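Local atomic coordinates of ribonucleoside-diphosphate reductase (Sulfolobus acidocaldarius DSM 639, PDB entry 6QRZ), a protein that probably acts as an R2-like ligand-binding oxidase, carrying a manganese/iron cofactor within a ferritin-like helical fold related to ribonucleotide reductase R2 subunits. Residues A[77-82]-A[276-280]; A[85-89]-A[200-204]. All coordinates share one frame. Residues are numbered along the deposited sequence.

Both contacts are made by helix 76-98, whose start serves contact 1 and whose middle serves contact 2; their centres are 11 Å apart. Contact 1 is peripheral, its centre about 23 Å from the centre of the chain, and sets the helix against a loop; three of its seven touching residues are buried and one is exposed. Contact 2, centred about 12 Å from the chain's centre, pairs two helices near the metal site, with five buried and none exposed. Both are apolar: contact 1 fits Tyr81, Leu82 and the CH2 groups of Glu78 against a turn, contact 2 is built round three rings. They meet at Thr203, whose CG2 lies 3.4 Å from Tyr81 OH and 3.8 Å from Leu279 CD1.

Contact 1 of 2, residues A[77-82]-A[276-280]; sequences DEKNYL and PFGLT
Residues 77-82 form part of the first two turns of helix 76-98, with hydrogen bonds from Tyr81 N to Asp77 O (3.0 Å) and Leu82 N to Glu78 O (3.1 Å). Facing them, at the periphery of the helical fold, 276-280 leads into helix 281-301. A type I' turn runs from Pro276 to Leu279, closed by the hydrogen bond Leu279 N to Pro276 O (3.0 Å), with positive phi at Phe277 (58°) and Gly278 (65°). Glu78 CA and Pro276 CA, 5.9 Å apart, set the register. Glu78, chi1 m and chi2 t, lays its CG over one face of the Phe277 ring, a CH-pi contact 4.3 Å from the centroid and 13° off the normal; Glu78 O comes within 3.3 Å of Phe277 CZ. Tyr81, chi1 t and chi2 78°, spans the turn: CB meets Pro276 CG at 3.6 Å, CD2 approaches Phe277 CD2 at 3.9 Å, and CE2 reaches Leu279 CD1 at 3.8 Å. Leu82 CD1 lies 4.1 Å from Phe277 CZ. Phe277, chi1 m and chi2 -79°, also touches Ile207 and Leu211 of helix 192-211. With 340 Å² buried and no polar bond between the segments, the loop is held here by apolar fit and one CH-pi contact.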
loop_
_atom_site.group_PDB
_atom_site.type_symbol
_atom_site.label_atom_id
_atom_site.label_comp_id
_atom_site.label_asym_id
_atom_site.label_seq_id
_atom_site.Cartn_x
_atom_site.Cartn_y
_atom_site.Cartn_z
ATOM N N ASP A 77 30.910 -12.323 -17.988
ATOM C CA ASP A 77 30.339 -13.215 -16.986
ATOM C C ASP A 77 29.894 -12.448 -15.745
ATOM O O ASP A 77 28.866 -12.780 -15.145
ATOM C CB ASP A 77 31.349 -14.300 -16.614
ATOM C CG ASP A 77 30.717 -15.451 -15.852
ATOM O OD1 ASP A 77 29.475 -15.472 -15.717
ATOM O OD2 ASP A 77 31.464 -16.338 -15.389
ATOM N N GLU A 78 30.655 -11.425 -15.346
ATOM C CA GLU A 78 30.267 -10.625 -14.188
ATOM C C GLU A 78 28.979 -9.856 -14.456
ATOM O O GLU A 78 28.145 -9.700 -13.557
ATOM C CB GLU A 78 31.397 -9.670 -13.806
ATOM C CG GLU A 78 32.634 -10.362 -13.253
ATOM C CD GLU A 78 33.786 -9.403 -13.021
ATOM O OE1 GLU A 78 33.646 -8.210 -13.362
ATOM O OE2 GLU A 78 34.831 -9.842 -12.498
ATOM N N LYS A 79 28.799 -9.367 -15.686
ATOM C CA LYS A 79 27.534 -8.739 -16.049
ATOM C C LYS A 79 26.404 -9.757 -16.108
ATOM O O LYS A 79 25.239 -9.401 -15.902
ATOM C CB LYS A 79 27.666 -8.017 -17.389
ATOM C CG LYS A 79 28.576 -6.800 -17.359
ATOM C CD LYS A 79 28.554 -6.059 -18.687
ATOM C CE LYS A 79 29.041 -6.939 -19.825
ATOM N NZ LYS A 79 29.050 -6.209 -21.123
ATOM N N ASN A 80 26.727 -11.023 -16.384
ATOM C CA ASN A 80 25.694 -12.051 -16.472
ATOM C C ASN A 80 25.178 -12.436 -15.090
ATOM O O ASN A 80 23.971 -12.620 -14.902
ATOM C CB ASN A 80 26.242 -13.275 -17.208
ATOM C CG ASN A 80 25.160 -14.278 -17.562
ATOM O OD1 ASN A 80 23.969 -13.999 -17.430
ATOM N ND2 ASN A 80 25.573 -15.451 -18.028
ATOM N N TYR A 81 26.078 -12.559 -14.111
ATOM C CA TYR A 81 25.647 -12.910 -12.761
ATOM C C TYR A 81 24.976 -11.731 -12.069
ATOM O O TYR A 81 23.998 -11.911 -11.336
ATOM C CB TYR A 81 26.836 -13.408 -11.941
ATOM C CG TYR A 81 26.491 -13.742 -10.507
ATOM C CD1 TYR A 81 25.841 -14.928 -10.188
ATOM C CD2 TYR A 81 26.819 -12.877 -9.472
ATOM C CE1 TYR A 81 25.523 -15.239 -8.880
ATOM C CE2 TYR A 81 26.505 -13.179 -8.160
ATOM C CZ TYR A 81 25.858 -14.361 -7.870
ATOM O OH TYR A 81 25.544 -14.669 -6.566
ATOM N N LEU A 82 25.493 -10.518 -12.283
ATOM C CA LEU A 82 24.862 -9.336 -11.703
ATOM C C LEU A 82 23.456 -9.144 -12.254
ATOM O O LEU A 82 22.516 -8.871 -11.499
ATOM C CB LEU A 82 25.724 -8.100 -11.965
ATOM C CG LEU A 82 25.361 -6.798 -11.242
ATOM C CD1 LEU A 82 26.619 -6.014 -10.912
ATOM C CD2 LEU A 82 24.414 -5.945 -12.075
ATOM N N PRO A 276 31.668 -15.522 -9.920
ATOM C CA PRO A 276 32.426 -14.288 -10.164
ATOM C C PRO A 276 32.480 -13.380 -8.947
ATOM O O PRO A 276 32.007 -13.748 -7.866
ATOM C CB PRO A 276 31.657 -13.630 -11.316
ATOM C CG PRO A 276 30.258 -14.104 -11.127
ATOM C CD PRO A 276 30.358 -15.509 -10.593
ATOM N N PHE A 277 33.062 -12.192 -9.120
ATOM C CA PHE A 277 33.174 -11.189 -8.059
ATOM C C PHE A 277 33.914 -11.727 -6.836
ATOM O O PHE A 277 33.730 -11.232 -5.722
ATOM C CB PHE A 277 31.799 -10.652 -7.649
ATOM C CG PHE A 277 31.053 -9.973 -8.763
ATOM C CD1 PHE A 277 31.362 -8.674 -9.128
ATOM C CD2 PHE A 277 30.034 -10.627 -9.436
ATOM C CE1 PHE A 277 30.678 -8.040 -10.150
ATOM C CE2 PHE A 277 29.342 -9.999 -10.461
ATOM C CZ PHE A 277 29.665 -8.703 -10.817
ATOM N N GLY A 278 34.760 -12.737 -7.031
ATOM C CA GLY A 278 35.465 -13.348 -5.920
ATOM C C GLY A 278 34.569 -14.061 -4.932
ATOM O O GLY A 278 34.902 -14.142 -3.745
ATOM N N LEU A 279 33.433 -14.579 -5.391
ATOM C CA LEU A 279 32.484 -15.258 -4.522
ATOM C C LEU A 279 32.758 -16.755 -4.496
ATOM O O LEU A 279 33.047 -17.366 -5.528
ATOM C CB LEU A 279 31.050 -14.999 -4.985
ATOM C CG LEU A 279 30.545 -13.560 -4.871
ATOM C CD1 LEU A 279 29.158 -13.430 -5.480
ATOM C CD2 LEU A 279 30.541 -13.109 -3.419
ATOM N N THR A 280 32.663 -17.338 -3.303
ATOM C CA THR A 280 32.844 -18.770 -3.107
ATOM C C THR A 280 31.489 -19.448 -2.998
ATOM O O THR A 280 30.637 -18.987 -2.223
ATOM C CB THR A 280 33.660 -19.040 -1.845
ATOM O OG1 THR A 280 34.930 -18.384 -1.947
ATOM C CG2 THR A 280 33.882 -20.534 -1.656
#

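Contact 2 of 2, residues A[85-89]-A[200-204]; sequences IVSLF and GYKTF
The segments 85-89 and 200-204, both helical, run roughly antiparallel: their axes cross at -146° and approach to 11.3 Å, with Ile85 CA and Gly200 CA closest at 7.1 Å. Phe89 is chi1 m, chi2 -79°. Its ring edge meets Gly200, Phe89 CZ to Gly200 CA 3.6 Å, where an ideal CB would fall only 2.2 Å from CZ and clash. Tyr201 (chi2 -24°) and Phe204 (chi2 -28°), also chi1 m, complete an aromatic cluster. The Phe89 and Tyr201 rings are near parallel (7°) but slid apart, centroids 5.2 Å, with Phe89 CE1 3.5 Å from Tyr201 CE1; the Phe89 and Phe204 planes are 30° apart and their centroids 5.5 Å, again barely overlapping. Ile85, chi1 p and chi2 t, brings CD1 to 3.5 Å from Phe204 CE1, and Val86 CG2 lies 4.0 Å from Phe204 CZ. Helix 113-139 packs on Val86, helix 215-245 on Phe204 and, through the metal ligand Glu228, on Tyr201, whose side chain comes about 4 Å from manganese.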
loop_
_atom_site.group_PDB
_atom_site.type_symbol
_atom_site.label_atom_id
_atom_site.label_comp_id
_atom_site.label_asym_id
_atom_site.label_seq_id
_atom_site.Cartn_x
_atom_site.Cartn_y
_atom_site.Cartn_z
ATOM N N ILE A 85 21.164 -11.903 -10.511
ATOM C CA ILE A 85 20.689 -11.656 -9.153
ATOM C C ILE A 85 19.786 -10.429 -9.102
ATOM O O ILE A 85 18.905 -10.336 -8.239
ATOM C CB ILE A 85 21.882 -11.530 -8.189
ATOM C CG1 ILE A 85 22.849 -10.446 -8.666
ATOM C CG2 ILE A 85 22.598 -12.868 -8.055
ATOM C CD1 ILE A 85 24.159 -10.418 -7.907
ATOM N N VAL A 86 19.979 -9.472 -10.012
ATOM C CA VAL A 86 19.058 -8.344 -10.097
ATOM C C VAL A 86 17.721 -8.797 -10.672
ATOM O O VAL A 86 16.654 -8.350 -10.231
ATOM C CB VAL A 86 19.681 -7.202 -10.922
ATOM C CG1 VAL A 86 18.631 -6.165 -11.288
ATOM C CG2 VAL A 86 20.812 -6.549 -10.143
ATOM N N SER A 87 17.755 -9.700 -11.655
ATOM C CA SER A 87 16.519 -10.255 -12.196
ATOM C C SER A 87 15.767 -11.072 -11.155
ATOM O O SER A 87 14.544 -11.219 -11.251
ATOM C CB SER A 87 16.818 -11.118 -13.422
ATOM O OG SER A 87 17.539 -10.389 -14.399
ATOM N N LEU A 88 16.476 -11.615 -10.162
ATOM C CA LEU A 88 15.811 -12.389 -9.120
ATOM C C LEU A 88 15.008 -11.485 -8.193
ATOM O O LEU A 88 13.839 -11.761 -7.899
ATOM C CB LEU A 88 16.839 -13.198 -8.330
ATOM C CG LEU A 88 17.568 -14.291 -9.111
ATOM C CD1 LEU A 88 18.539 -15.039 -8.212
ATOM C CD2 LEU A 88 16.572 -15.246 -9.750
ATOM N N PHE A 89 15.617 -10.395 -7.723
ATOM C CA PHE A 89 14.896 -9.475 -6.849
ATOM C C PHE A 89 13.739 -8.811 -7.587
ATOM O O PHE A 89 12.597 -8.832 -7.116
ATOM C CB PHE A 89 15.852 -8.427 -6.281
ATOM C CG PHE A 89 16.721 -8.941 -5.169
ATOM C CD1 PHE A 89 16.220 -9.063 -3.882
ATOM C CD2 PHE A 89 18.037 -9.299 -5.406
ATOM C CE1 PHE A 89 17.015 -9.535 -2.856
ATOM C CE2 PHE A 89 18.838 -9.772 -4.383
ATOM C CZ PHE A 89 18.325 -9.889 -3.107
ATOM N N GLY A 200 21.022 -12.285 -0.978
ATOM C CA GLY A 200 21.370 -11.434 -2.101
ATOM C C GLY A 200 21.943 -10.099 -1.676
ATOM O O GLY A 200 22.736 -9.499 -2.408
ATOM N N TYR A 201 21.555 -9.613 -0.495
ATOM C CA TYR A 201 22.140 -8.382 0.023
ATOM C C TYR A 201 23.583 -8.605 0.456
ATOM O O TYR A 201 24.453 -7.765 0.195
ATOM C CB TYR A 201 21.305 -7.845 1.185
ATOM C CG TYR A 201 19.875 -7.520 0.815
ATOM C CD1 TYR A 201 19.525 -7.238 -0.499
ATOM C CD2 TYR A 201 18.875 -7.496 1.778
ATOM C CE1 TYR A 201 18.222 -6.944 -0.843
ATOM C CE2 TYR A 201 17.569 -7.202 1.443
ATOM C CZ TYR A 201 17.248 -6.927 0.130
ATOM O OH TYR A 201 15.949 -6.634 -0.215
ATOM N N LYS A 202 23.855 -9.730 1.122
ATOM C CA LYS A 202 25.236 -10.086 1.425
ATOM C C LYS A 202 26.021 -10.365 0.151
ATOM O O LYS A 202 27.215 -10.054 0.079
ATOM C CB LYS A 202 25.278 -11.296 2.358
ATOM C CG LYS A 202 24.507 -11.107 3.655
ATOM C CD LYS A 202 25.106 -10.000 4.511
ATOM C CE LYS A 202 26.483 -10.379 5.033
ATOM N NZ LYS A 202 27.022 -9.355 5.971
ATOM N N THR A 203 25.372 -10.950 -0.858
ATOM C CA THR A 203 26.004 -11.072 -2.167
ATOM C C THR A 203 26.262 -9.699 -2.771
ATOM O O THR A 203 27.326 -9.459 -3.355
ATOM C CB THR A 203 25.131 -11.914 -3.099
ATOM O OG1 THR A 203 24.937 -13.215 -2.532
ATOM C CG2 THR A 203 25.790 -12.056 -4.463
ATOM N N PHE A 204 25.304 -8.779 -2.630
ATOM C CA PHE A 204 25.537 -7.399 -3.042
ATOM C C PHE A 204 26.604 -6.728 -2.184
ATOM O O PHE A 204 27.257 -5.783 -2.637
ATOM C CB PHE A 204 24.235 -6.601 -2.979
ATOM C CG PHE A 204 23.302 -6.860 -4.129
ATOM C CD1 PHE A 204 23.790 -7.245 -5.366
ATOM C CD2 PHE A 204 21.934 -6.716 -3.970
ATOM C CE1 PHE A 204 22.928 -7.483 -6.423
ATOM C CE2 PHE A 204 21.068 -6.952 -5.020
ATOM C CZ PHE A 204 21.565 -7.337 -6.249
#